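Local coordinates for protein lysyl-trna-dependent l-ysyl-phosphatidylgycerol synthase (Bacillus licheniformis, PDB 4V36) that probably transfers lysine from lysyl-tRNA to phosphatidylglycerol, a lipid modification linked to bacterial resistance, at residues A[99-102]-A[103-106]; A[138-141]-A[142-146]. All blocks are in the same frame, centred on the assembly; numbering follows the deposited sequence.

Contact 1: A[99-102]-A[103-106]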
loop_
_atom_site.group_PDB
_atom_site.type_symbol
_atom_site.label_atom_id
_atom_site.label_comp_id
_atom_site.label_asym_id
_atom_site.label_seq_id
_atom_site.Cartn_x
_atom_site.Cartn_y
_atom_site.Cartn_z
ATOM N N ARG A 99 -1.358 -11.004 -10.791
ATOM C CA ARG A 99 -1.336 -12.218 -11.605
ATOM C C ARG A 99 -1.605 -11.959 -13.087
ATOM O O ARG A 99 -0.989 -12.583 -13.952
ATOM C CB ARG A 99 -2.352 -13.229 -11.065
ATOM C CG ARG A 99 -2.568 -14.437 -11.965
ATOM C CD ARG A 99 -3.307 -15.553 -11.244
ATOM N NE ARG A 99 -2.489 -16.159 -10.196
ATOM C CZ ARG A 99 -1.585 -17.108 -10.411
ATOM N NH1 ARG A 99 -1.376 -17.560 -11.641
ATOM N NH2 ARG A 99 -0.883 -17.603 -9.399
ATOM N N GLU A 100 -2.506 -11.028 -13.382
ATOM C CA GLU A 100 -2.918 -10.789 -14.763
ATOM C C GLU A 100 -1.826 -10.121 -15.599
ATOM O O GLU A 100 -2.017 -9.864 -16.789
ATOM C CB GLU A 100 -4.189 -9.937 -14.802
ATOM C CG GLU A 100 -3.967 -8.450 -14.583
ATOM C CD GLU A 100 -3.725 -8.099 -13.130
ATOM O OE1 GLU A 100 -4.042 -8.931 -12.255
ATOM O OE2 GLU A 100 -3.216 -6.989 -12.866
ATOM N N ASP A 101 -0.682 -9.847 -14.979
ATOM C CA ASP A 101 0.432 -9.218 -15.678
ATOM C C ASP A 101 1.665 -10.118 -15.708
ATOM O O ASP A 101 2.750 -9.680 -16.088
ATOM C CB ASP A 101 0.780 -7.879 -15.023
ATOM C CG ASP A 101 -0.378 -6.901 -15.046
ATOM O OD1 ASP A 101 -1.162 -6.929 -16.018
ATOM O OD2 ASP A 101 -0.506 -6.105 -14.092
ATOM N N MET A 102 1.490 -11.377 -15.312
ATOM C CA MET A 102 2.601 -12.325 -15.245
ATOM C C MET A 102 3.222 -12.603 -16.611
ATOM O O MET A 102 4.401 -12.941 -16.706
ATOM C CB MET A 102 2.141 -13.640 -14.614
ATOM C CG MET A 102 1.957 -13.576 -13.109
ATOM S SD MET A 102 1.323 -15.122 -12.432
ATOM C CE MET A 102 1.361 -14.768 -10.678
ATOM N N ALA A 103 2.423 -12.461 -17.665
ATOM C CA ALA A 103 2.892 -12.715 -19.024
ATOM C C ALA A 103 3.980 -11.727 -19.435
ATOM O O ALA A 103 4.836 -12.042 -20.262
ATOM C CB ALA A 103 1.729 -12.656 -20.001
ATOM N N LEU A 104 3.941 -10.536 -18.848
ATOM C CA LEU A 104 4.915 -9.493 -19.149
ATOM C C LEU A 104 6.310 -9.860 -18.654
ATOM O O LEU A 104 7.313 -9.473 -19.254
ATOM C CB LEU A 104 4.481 -8.164 -18.527
ATOM C CG LEU A 104 3.151 -7.569 -18.996
ATOM C CD1 LEU A 104 2.783 -6.357 -18.156
ATOM C CD2 LEU A 104 3.224 -7.199 -20.466
ATOM N N TYR A 105 6.369 -10.608 -17.557
ATOM C CA TYR A 105 7.641 -10.921 -16.917
ATOM C C TYR A 105 8.101 -12.343 -17.217
ATOM O O TYR A 105 9.291 -12.648 -17.133
ATOM C CB TYR A 105 7.533 -10.714 -15.404
ATOM C CG TYR A 105 6.918 -9.389 -15.018
ATOM C CD1 TYR A 105 7.684 -8.232 -14.972
ATOM C CD2 TYR A 105 5.569 -9.294 -14.706
ATOM C CE1 TYR A 105 7.122 -7.018 -14.623
ATOM C CE2 TYR A 105 4.999 -8.085 -14.357
ATOM C CZ TYR A 105 5.780 -6.951 -14.316
ATOM O OH TYR A 105 5.217 -5.745 -13.970
ATOM N N HIS A 106 7.157 -13.210 -17.567
ATOM C CA HIS A 106 7.468 -14.607 -17.851
ATOM C C HIS A 106 8.346 -14.744 -19.091
ATOM O O HIS A 106 9.156 -15.665 -19.189
ATOM C CB HIS A 106 6.181 -15.416 -18.027
ATOM C CG HIS A 106 6.409 -16.888 -18.182
ATOM N ND1 HIS A 106 7.566 -17.510 -17.765
ATOM C CD2 HIS A 106 5.629 -17.860 -18.710
ATOM C CE1 HIS A 106 7.488 -18.802 -18.028
ATOM N NE2 HIS A 106 6.322 -19.040 -18.602
#
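Asp101 and Tyr105 meet through the carbonyl of the first and the ring of the second: Asp101 O lies 3.2 Å from Tyr105 CD2 and about as close to CE2, approaching the ring obliquely. The tyrosine reaches back because its CG stands beside the backbone N, anti to the carbonyl carbon (chi1 -49°), which lays the ring along the preceding turn. Its hydroxyl is held farther off by a hydrogen bond to Asp66, while Phe94 and Phe112 give the buried ring aromatic company. Leu104 uses its branch on the same turn, with Leu104 CD1 4.0 Å from Asp101 CB; this apolar side chain also packs on Phe74, Pro75 and Ile78 of helix 74-87. The chain passes here from a 3-10 turn after strand 91-97 into a short helix, and the backbone mixes i to i+3 bonds with one i to i+4 bond. Leu104 N donates to Asp101 O at 3.1 Å. Met102 O accepts twice, from Tyr105 N at 3.2 Å and from His106 N at 2.9 Å. Met102 turns its extended thioether chain the other way, where the methyl CE lies 3.7 Å above the centre of the Arg99 guanidinium plane; flexible and apolar, it suits a place between that flat cation and Phe112, which its side chain also touches.

Contact 2: A[138-141]-A[142-146]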
loop_
_atom_site.group_PDB
_atom_site.type_symbol
_atom_site.label_atom_id
_atom_site.label_comp_id
_atom_site.label_asym_id
_atom_site.label_seq_id
_atom_site.Cartn_x
_atom_site.Cartn_y
_atom_site.Cartn_z
ATOM N N ALA A 138 -21.770 -3.413 17.335
ATOM C CA ALA A 138 -21.589 -2.986 18.717
ATOM C C ALA A 138 -20.511 -1.912 18.813
ATOM O O ALA A 138 -20.646 -0.948 19.568
ATOM C CB ALA A 138 -21.236 -4.174 19.599
ATOM N N ILE A 139 -19.441 -2.085 18.042
ATOM C CA ILE A 139 -18.344 -1.125 18.019
ATOM C C ILE A 139 -18.808 0.218 17.467
ATOM O O ILE A 139 -18.503 1.270 18.029
ATOM C CB ILE A 139 -17.161 -1.641 17.178
ATOM C CG1 ILE A 139 -16.640 -2.960 17.752
ATOM C CG2 ILE A 139 -16.048 -0.604 17.122
ATOM C CD1 ILE A 139 -15.460 -3.531 16.999
ATOM N N TYR A 140 -19.556 0.173 16.370
ATOM C CA TYR A 140 -20.080 1.382 15.744
ATOM C C TYR A 140 -21.011 2.139 16.684
ATOM O O TYR A 140 -20.886 3.353 16.850
ATOM C CB TYR A 140 -20.810 1.036 14.443
ATOM C CG TYR A 140 -21.529 2.207 13.808
ATOM C CD1 TYR A 140 -20.828 3.187 13.119
ATOM C CD2 TYR A 140 -22.912 2.326 13.893
ATOM C CE1 TYR A 140 -21.483 4.259 12.535
ATOM C CE2 TYR A 140 -23.575 3.392 13.313
ATOM C CZ TYR A 140 -22.857 4.355 12.635
ATOM O OH TYR A 140 -23.514 5.417 12.056
ATOM N N ASN A 141 -21.939 1.415 17.303
ATOM C CA ASN A 141 -22.908 2.024 18.206
ATOM C C ASN A 141 -22.248 2.677 19.413
ATOM O O ASN A 141 -22.684 3.732 19.871
ATOM C CB ASN A 141 -23.928 0.983 18.671
ATOM C CG ASN A 141 -24.837 0.519 17.551
ATOM O OD1 ASN A 141 -25.144 1.275 16.629
ATOM N ND2 ASN A 141 -25.275 -0.734 17.627
ATOM N N ARG A 142 -21.192 2.050 19.923
ATOM C CA ARG A 142 -20.475 2.583 21.076
ATOM C C ARG A 142 -19.771 3.893 20.730
ATOM O O ARG A 142 -19.838 4.861 21.488
ATOM C CB ARG A 142 -19.468 1.558 21.600
ATOM C CG ARG A 142 -18.589 2.069 22.731
ATOM C CD ARG A 142 -17.936 0.919 23.483
ATOM N NE ARG A 142 -17.284 -0.033 22.587
ATOM C CZ ARG A 142 -16.008 0.033 22.221
ATOM N NH1 ARG A 142 -15.236 1.012 22.673
ATOM N NH2 ARG A 142 -15.503 -0.879 21.403
ATOM N N PHE A 143 -19.104 3.919 19.580
ATOM C CA PHE A 143 -18.448 5.131 19.103
ATOM C C PHE A 143 -19.473 6.223 18.814
ATOM O O PHE A 143 -19.222 7.403 19.057
ATOM C CB PHE A 143 -17.613 4.839 17.852
ATOM C CG PHE A 143 -16.221 4.354 18.149
ATOM C CD1 PHE A 143 -15.988 3.032 18.493
ATOM C CD2 PHE A 143 -15.142 5.222 18.078
ATOM C CE1 PHE A 143 -14.708 2.585 18.765
ATOM C CE2 PHE A 143 -13.860 4.781 18.349
ATOM C CZ PHE A 143 -13.642 3.461 18.693
ATOM N N GLU A 144 -20.628 5.822 18.292
ATOM C CA GLU A 144 -21.712 6.761 18.027
ATOM C C GLU A 144 -22.311 7.274 19.331
ATOM O O GLU A 144 -22.702 8.436 19.428
ATOM C CB GLU A 144 -22.798 6.109 17.170
ATOM C CG GLU A 144 -22.412 5.918 15.714
ATOM C CD GLU A 144 -22.292 7.232 14.968
ATOM O OE1 GLU A 144 -23.339 7.822 14.631
ATOM O OE2 GLU A 144 -21.151 7.675 14.722
ATOM N N ARG A 145 -22.376 6.400 20.330
ATOM C CA ARG A 145 -22.931 6.759 21.630
ATOM C C ARG A 145 -22.033 7.758 22.350
ATOM O O ARG A 145 -22.506 8.761 22.882
ATOM C CB ARG A 145 -23.125 5.511 22.494
ATOM C CG ARG A 145 -23.910 5.750 23.774
ATOM C CD ARG A 145 -23.927 4.512 24.664
ATOM N NE ARG A 145 -24.244 3.296 23.917
ATOM C CZ ARG A 145 -23.370 2.327 23.661
ATOM N NH1 ARG A 145 -22.121 2.426 24.096
ATOM N NH2 ARG A 145 -23.744 1.257 22.973
ATOM N N GLU A 146 -20.733 7.480 22.352
ATOM C CA GLU A 146 -19.771 8.310 23.069
ATOM C C GLU A 146 -19.470 9.612 22.327
ATOM O O GLU A 146 -18.689 10.438 22.800
ATOM C CB GLU A 146 -18.480 7.527 23.318
ATOM C CG GLU A 146 -18.679 6.300 24.196
ATOM C CD GLU A 146 -17.387 5.554 24.467
ATOM O OE1 GLU A 146 -16.309 6.078 24.119
ATOM O OE2 GLU A 146 -17.451 4.439 25.027
#
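Tyr140 and Glu144, one helical turn apart, stack by their flat ends. Glu144 CG sits over one face of the Tyr140 ring, 3.6 Å from the centroid and 17° off its normal, in a CH-pi contact, and the carboxylate lies almost parallel to the ring. A bend at chi2 (-69°) folds the glutamate back over the tyrosine, and Glu144 OE2 is hydrogen-bonded to Tyr243 OH of helix 236-251. The buried, apolar part of helix 134-145 is where Ile139 and Phe143 run side by side, Ile139 CG2 touching Phe143 CE1 at 3.8 Å. Branched and aromatic, they suit a face laid against helix 236-251, with Phe143 on Ala239 and Tyr243 and on Pro233 of the loop before it. Four i to i+4 bonds, such as Phe143 N to Ile139 O at 3.1 Å, carry the backbone. The outer side is looser: Asn141 O lies over the face of the Arg145 guanidinium, with Arg145 NH2 4.1 Å away, a packing contact and not a hydrogen bond. Arg142, one turn earlier, instead reaches Lys234 O. Apolar contact thus joins Ile139 to Phe143 and CH-pi stacking Tyr140 to Glu144, while the polar ends of Glu144 and Arg142 tie the helix to neighbouring parts of the chain.

In the fold
Contacts 1 and 2 both lie at the surface, on opposite sides of the chain's centre, with their centres 45 Å apart and nearest atoms about 32 Å apart. Contact 1 runs from a 3-10 turn into a short helix, whereas contact 2 lies almost wholly within one helix; each includes one buried aromatic residue. They serve different elements: contact 1 sets its turn and helix against helix 74-87 and strand 111-122, contact 2 sets helix 134-145 against helix 236-251. The chemistry follows. In 99-106 one carbonyl is shared between two donors and the side chains lean on aromatic and aliphatic neighbours; 138-146 repeats i to i+4 bonds and adds a carboxylate stacked on a ring.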